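Local atomic coordinates of chitinase (Pyrococcus furiosus, PDB entry 2CWR), a protein that binds chitin as the carbohydrate-binding domain of a hyperthermophilic chitinase, whose whole enzyme hydrolyses the polysaccharide. Residues A23-T28 against G88-E93; N56-E59 against V64-T67. All coordinates share one frame; numbering follows the deposited sequence.

Interaction 1: A23-T28 against G88-E93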
loop_
_atom_site.group_PDB
_atom_site.type_symbol
_atom_site.label_atom_id
_atom_site.label_comp_id
_atom_site.label_asym_id
_atom_site.label_seq_id
_atom_site.Cartn_x
_atom_site.Cartn_y
_atom_site.Cartn_z
ATOM N N ALA A 23 -0.159 10.247 8.615
ATOM C CA ALA A 23 0.865 10.243 7.579
ATOM C C ALA A 23 0.277 9.786 6.251
ATOM O O ALA A 23 -0.610 8.932 6.217
ATOM C CB ALA A 23 2.016 9.322 7.986
ATOM N N GLU A 24 0.769 10.367 5.162
ATOM C CA GLU A 24 0.302 10.002 3.832
ATOM C C GLU A 24 1.337 9.133 3.132
ATOM O O GLU A 24 2.537 9.420 3.170
ATOM C CB GLU A 24 0.038 11.242 2.972
ATOM C CG GLU A 24 -0.470 10.882 1.571
ATOM C CD GLU A 24 -0.869 12.087 0.735
ATOM O OE1 GLU A 24 -1.288 13.106 1.321
ATOM O OE2 GLU A 24 -0.781 12.004 -0.512
ATOM N N TYR A 25 0.853 8.072 2.496
ATOM C CA TYR A 25 1.698 7.148 1.764
ATOM C C TYR A 25 1.294 7.148 0.294
ATOM O O TYR A 25 0.183 6.748 -0.054
ATOM C CB TYR A 25 1.563 5.735 2.341
ATOM C CG TYR A 25 2.059 5.626 3.765
ATOM C CD1 TYR A 25 1.286 6.079 4.835
ATOM C CD2 TYR A 25 3.328 5.114 4.038
ATOM C CE1 TYR A 25 1.769 6.028 6.144
ATOM C CE2 TYR A 25 3.819 5.058 5.341
ATOM C CZ TYR A 25 3.035 5.518 6.387
ATOM O OH TYR A 25 3.518 5.467 7.675
ATOM N N ASP A 26 2.198 7.616 -0.561
ATOM C CA ASP A 26 1.958 7.663 -2.004
ATOM C C ASP A 26 2.787 6.536 -2.595
ATOM O O ASP A 26 4.014 6.622 -2.654
ATOM C CB ASP A 26 2.415 9.008 -2.569
ATOM C CG ASP A 26 1.582 10.168 -2.051
ATOM O OD1 ASP A 26 2.114 11.294 -1.967
ATOM O OD2 ASP A 26 0.395 9.953 -1.736
ATOM N N VAL A 27 2.107 5.481 -3.028
ATOM C CA VAL A 27 2.770 4.304 -3.568
ATOM C C VAL A 27 2.814 4.247 -5.088
ATOM O O VAL A 27 1.856 4.623 -5.762
ATOM C CB VAL A 27 2.070 3.011 -3.065
ATOM C CG1 VAL A 27 2.811 1.775 -3.554
ATOM C CG2 VAL A 27 1.983 3.024 -1.538
ATOM N N THR A 28 3.943 3.781 -5.615
ATOM C CA THR A 28 4.109 3.609 -7.052
ATOM C C THR A 28 4.664 2.215 -7.270
ATOM O O THR A 28 5.658 1.832 -6.652
ATOM C CB THR A 28 5.088 4.623 -7.665
ATOM O OG1 THR A 28 4.585 5.947 -7.474
ATOM C CG2 THR A 28 5.246 4.365 -9.166
ATOM N N GLY A 88 5.011 8.530 15.747
ATOM C CA GLY A 88 6.017 7.551 15.375
ATOM C C GLY A 88 5.570 6.918 14.066
ATOM O O GLY A 88 4.491 7.244 13.573
ATOM N N ASP A 89 6.374 6.021 13.501
ATOM C CA ASP A 89 6.003 5.382 12.237
ATOM C C ASP A 89 4.617 4.754 12.331
ATOM O O ASP A 89 4.338 3.980 13.248
ATOM C CB ASP A 89 7.026 4.310 11.852
ATOM C CG ASP A 89 8.395 4.890 11.570
ATOM O OD1 ASP A 89 8.464 6.035 11.076
ATOM O OD2 ASP A 89 9.401 4.197 11.828
ATOM N N LYS A 90 3.757 5.094 11.373
ATOM C CA LYS A 90 2.386 4.593 11.334
ATOM C C LYS A 90 2.292 3.222 10.678
ATOM O O LYS A 90 1.330 2.484 10.892
ATOM C CB LYS A 90 1.499 5.575 10.560
ATOM C CG LYS A 90 1.555 7.007 11.064
ATOM C CD LYS A 90 0.956 7.126 12.454
ATOM C CE LYS A 90 1.024 8.558 12.967
ATOM N NZ LYS A 90 2.427 9.034 13.110
ATOM N N VAL A 91 3.294 2.894 9.868
ATOM C CA VAL A 91 3.330 1.625 9.154
ATOM C C VAL A 91 4.645 0.901 9.413
ATOM O O VAL A 91 5.702 1.526 9.478
ATOM C CB VAL A 91 3.155 1.863 7.636
ATOM C CG1 VAL A 91 3.358 0.575 6.869
ATOM C CG2 VAL A 91 1.770 2.430 7.365
ATOM N N GLU A 92 4.576 -0.418 9.561
ATOM C CA GLU A 92 5.769 -1.216 9.826
ATOM C C GLU A 92 6.289 -1.897 8.572
ATOM O O GLU A 92 7.492 -2.139 8.438
ATOM C CB GLU A 92 5.469 -2.279 10.886
ATOM C CG GLU A 92 4.801 -1.728 12.131
ATOM C CD GLU A 92 4.678 -2.762 13.227
ATOM O OE1 GLU A 92 4.749 -3.970 12.913
ATOM O OE2 GLU A 92 4.499 -2.365 14.397
ATOM N N GLU A 93 5.385 -2.207 7.652
ATOM C CA GLU A 93 5.782 -2.876 6.425
ATOM C C GLU A 93 4.804 -2.643 5.282
ATOM O O GLU A 93 3.593 -2.588 5.485
ATOM C CB GLU A 93 5.912 -4.381 6.680
ATOM C CG GLU A 93 6.374 -5.180 5.473
ATOM C CD GLU A 93 6.449 -6.670 5.753
ATOM O OE1 GLU A 93 7.193 -7.066 6.677
ATOM O OE2 GLU A 93 5.767 -7.446 5.047
HETATM O O HOH W 1 4.645 7.377 9.534
HETATM O O HOH W 2 5.905 4.465 8.223
#
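Over one face of the Tyr25 ring sits the CG2 methyl of Val91, 3.5 Å from CZ, while CB of Lys90 comes in at the ring's edge, near its plane, 3.5 Å from Tyr25 OH. Phe81, from strand 76-84, meets the same ring with its plane nearly parallel. CG of Tyr25 lies anti to its own carbonyl carbon (chi1 -64°), and from there the ring reaches across to the turn, its hydroxyl at the far end. Two waters bind that hydroxyl: water 1, 2.9 Å from Tyr25 OH, accepts from the backbone N of Lys90, and water 2, lying in the ring plane 2.6 Å from Tyr25 OH, donates to the carbonyl O of Val91. A phenylalanine here would probably leave both waters without the hydroxyl that joins them to strand 22-31, and so break the water links to Lys90 N and Val91 O. Beside the ring, the methyl of Ala23, small enough for this buried place, rests 3.9 Å from CG of Lys90. The lysine chain bends at chi2 (-67°) and chi4, which carries NZ back to Gly88 O at 2.8 Å; Asp18 adds a salt bridge. Lysine thus spends its methylenes on Ala23 and the tyrosine and its ammonium on Gly88 O and Asp18, and tyrosine joins strand 22-31 to Lys90 and the start of strand 91-98 through apolar packing and water-mediated links rather than a backbone ladder.

Interaction 2: N56-E59 against V64-T67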
loop_
_atom_site.group_PDB
_atom_site.type_symbol
_atom_site.label_atom_id
_atom_site.label_comp_id
_atom_site.label_asym_id
_atom_site.label_seq_id
_atom_site.Cartn_x
_atom_site.Cartn_y
_atom_site.Cartn_z
ATOM N N ASN A 56 -8.754 -0.602 -3.894
ATOM C CA ASN A 56 -9.803 -1.151 -3.043
ATOM C C ASN A 56 -9.053 -1.594 -1.793
ATOM O O ASN A 56 -7.868 -1.926 -1.872
ATOM C CB ASN A 56 -10.469 -2.343 -3.726
ATOM C CG ASN A 56 -11.205 -1.942 -4.989
ATOM O OD1 ASN A 56 -11.054 -2.566 -6.041
ATOM N ND2 ASN A 56 -12.002 -0.888 -4.892
ATOM N N LYS A 57 -9.733 -1.610 -0.650
ATOM C CA LYS A 57 -9.078 -1.952 0.606
ATOM C C LYS A 57 -9.757 -3.065 1.386
ATOM O O LYS A 57 -10.978 -3.142 1.436
ATOM C CB LYS A 57 -9.018 -0.705 1.501
ATOM C CG LYS A 57 -8.401 -0.932 2.878
ATOM C CD LYS A 57 -8.611 0.264 3.816
ATOM C CE LYS A 57 -10.078 0.393 4.243
ATOM N NZ LYS A 57 -10.302 1.418 5.310
ATOM N N GLN A 58 -8.942 -3.925 1.985
ATOM C CA GLN A 58 -9.432 -5.001 2.836
ATOM C C GLN A 58 -8.616 -4.831 4.105
ATOM O O GLN A 58 -7.388 -4.801 4.059
ATOM C CB GLN A 58 -9.169 -6.378 2.229
ATOM C CG GLN A 58 -9.675 -7.501 3.128
ATOM C CD GLN A 58 -9.601 -8.863 2.480
ATOM O OE1 GLN A 58 -10.068 -9.053 1.358
ATOM N NE2 GLN A 58 -9.025 -9.826 3.191
ATOM N N GLU A 59 -9.296 -4.715 5.238
ATOM C CA GLU A 59 -8.613 -4.493 6.501
ATOM C C GLU A 59 -8.992 -5.524 7.558
ATOM O O GLU A 59 -10.145 -5.955 7.644
ATOM C CB GLU A 59 -8.944 -3.075 6.986
ATOM C CG GLU A 59 -7.885 -2.416 7.847
ATOM C CD GLU A 59 -8.092 -0.908 7.981
ATOM O OE1 GLU A 59 -7.289 -0.254 8.685
ATOM O OE2 GLU A 59 -9.052 -0.376 7.377
ATOM N N VAL A 64 -3.610 -4.531 6.374
ATOM C CA VAL A 64 -4.415 -3.908 5.335
ATOM C C VAL A 64 -3.920 -4.436 3.999
ATOM O O VAL A 64 -2.715 -4.563 3.782
ATOM C CB VAL A 64 -4.273 -2.370 5.344
ATOM C CG1 VAL A 64 -5.175 -1.757 4.281
ATOM C CG2 VAL A 64 -4.621 -1.827 6.715
ATOM N N ILE A 65 -4.851 -4.753 3.109
ATOM C CA ILE A 65 -4.496 -5.265 1.794
ATOM C C ILE A 65 -5.097 -4.352 0.743
ATOM O O ILE A 65 -6.308 -4.141 0.714
ATOM C CB ILE A 65 -5.044 -6.695 1.575
ATOM C CG1 ILE A 65 -4.478 -7.638 2.639
ATOM C CG2 ILE A 65 -4.681 -7.186 0.177
ATOM C CD1 ILE A 65 -5.025 -9.043 2.549
ATOM N N PHE A 66 -4.245 -3.801 -0.113
ATOM C CA PHE A 66 -4.707 -2.927 -1.177
ATOM C C PHE A 66 -4.622 -3.658 -2.509
ATOM O O PHE A 66 -3.646 -4.353 -2.787
ATOM C CB PHE A 66 -3.858 -1.653 -1.234
ATOM C CG PHE A 66 -4.133 -0.690 -0.119
ATOM C CD1 PHE A 66 -5.329 0.022 -0.080
ATOM C CD2 PHE A 66 -3.199 -0.494 0.898
ATOM C CE1 PHE A 66 -5.594 0.917 0.955
ATOM C CE2 PHE A 66 -3.453 0.400 1.939
ATOM C CZ PHE A 66 -4.651 1.108 1.968
ATOM N N THR A 67 -5.668 -3.509 -3.313
ATOM C CA THR A 67 -5.741 -4.118 -4.633
ATOM C C THR A 67 -6.175 -3.026 -5.604
ATOM O O THR A 67 -6.803 -2.045 -5.206
ATOM C CB THR A 67 -6.738 -5.282 -4.651
ATOM O OG1 THR A 67 -7.976 -4.860 -4.069
ATOM C CG2 THR A 67 -6.174 -6.467 -3.865
HETATM O O HOH W 3 -10.104 -5.343 -5.389
#
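Lys57 and Phe66 run abreast from a non-hydrogen-bonded pair, both heading off the same face, with CB of the lysine 3.8 Å from CE1 of the ring. Further out, the Lys57 chain crosses Val64 at a slant, its CG 3.6 Å from Val64 CG1; the same methyl sits over one face of the Phe66 ring, offset toward the rim. Glu59 runs alongside Val64, its CG 3.5 Å from CG2 of the valine. With CG anti to the backbone N (chi1 178°) and a bend at chi3, the lysine turns its ammonium toward Glu59, where NZ meets OE2 at 3.0 Å in a salt bridge, nearly along the C-O axis. Lysine and glutamate suit this edge because their methylenes pack on apolar neighbours while their charges pair beyond them.

The backbones form the antiparallel beta hairpin 55-60/63-68, at the edge of the five-stranded sheet of a beta-sandwich. Asn56 and Thr67 are linked by two hydrogen bonds, as are Gln58 and Ile65, where Ile65 N donates to Gln58 O at 2.7 Å. On the face bearing these four residues, Gln58 and Ile65 extend the same way, NE2 of the amide 4.1 Å from CD1. Asn56 and Thr67 share water 3, which donates to Asn56 OD1 and lies 2.6 Å from Thr67 OG1, a short polar bridge fitting this more exposed side. On the other face, shared with Lys57 and Glu59, the beta-branched Val64 and the broad ring of Phe66 turn toward the second sheet, Phe66 stacking on Phe81 and Val64 touching Val49 and Leu43.

In the fold
Interaction 1 is buried and joins the two sheets of the sandwich: strand 22-31 of the four-stranded sheet meets Lys90 and the start of strand 91-98 of the five-stranded one. Interaction 2 holds neighbouring strands within that five-stranded sheet, at its outer edge, and is only partly buried. The chemistry follows: side-chain packing and bridging waters in the first; in the second a backbone ladder, one face mixing the Lys57-Glu59 salt bridge with Val64 and Phe66, the other carrying Asn56, Gln58, Ile65 and Thr67. Their centres are 14 Å apart and they do not touch, yet Phe81 links them, its ring meeting both Tyr25 and Phe66. The hairpin falls between the two segments of interaction 1 in sequence.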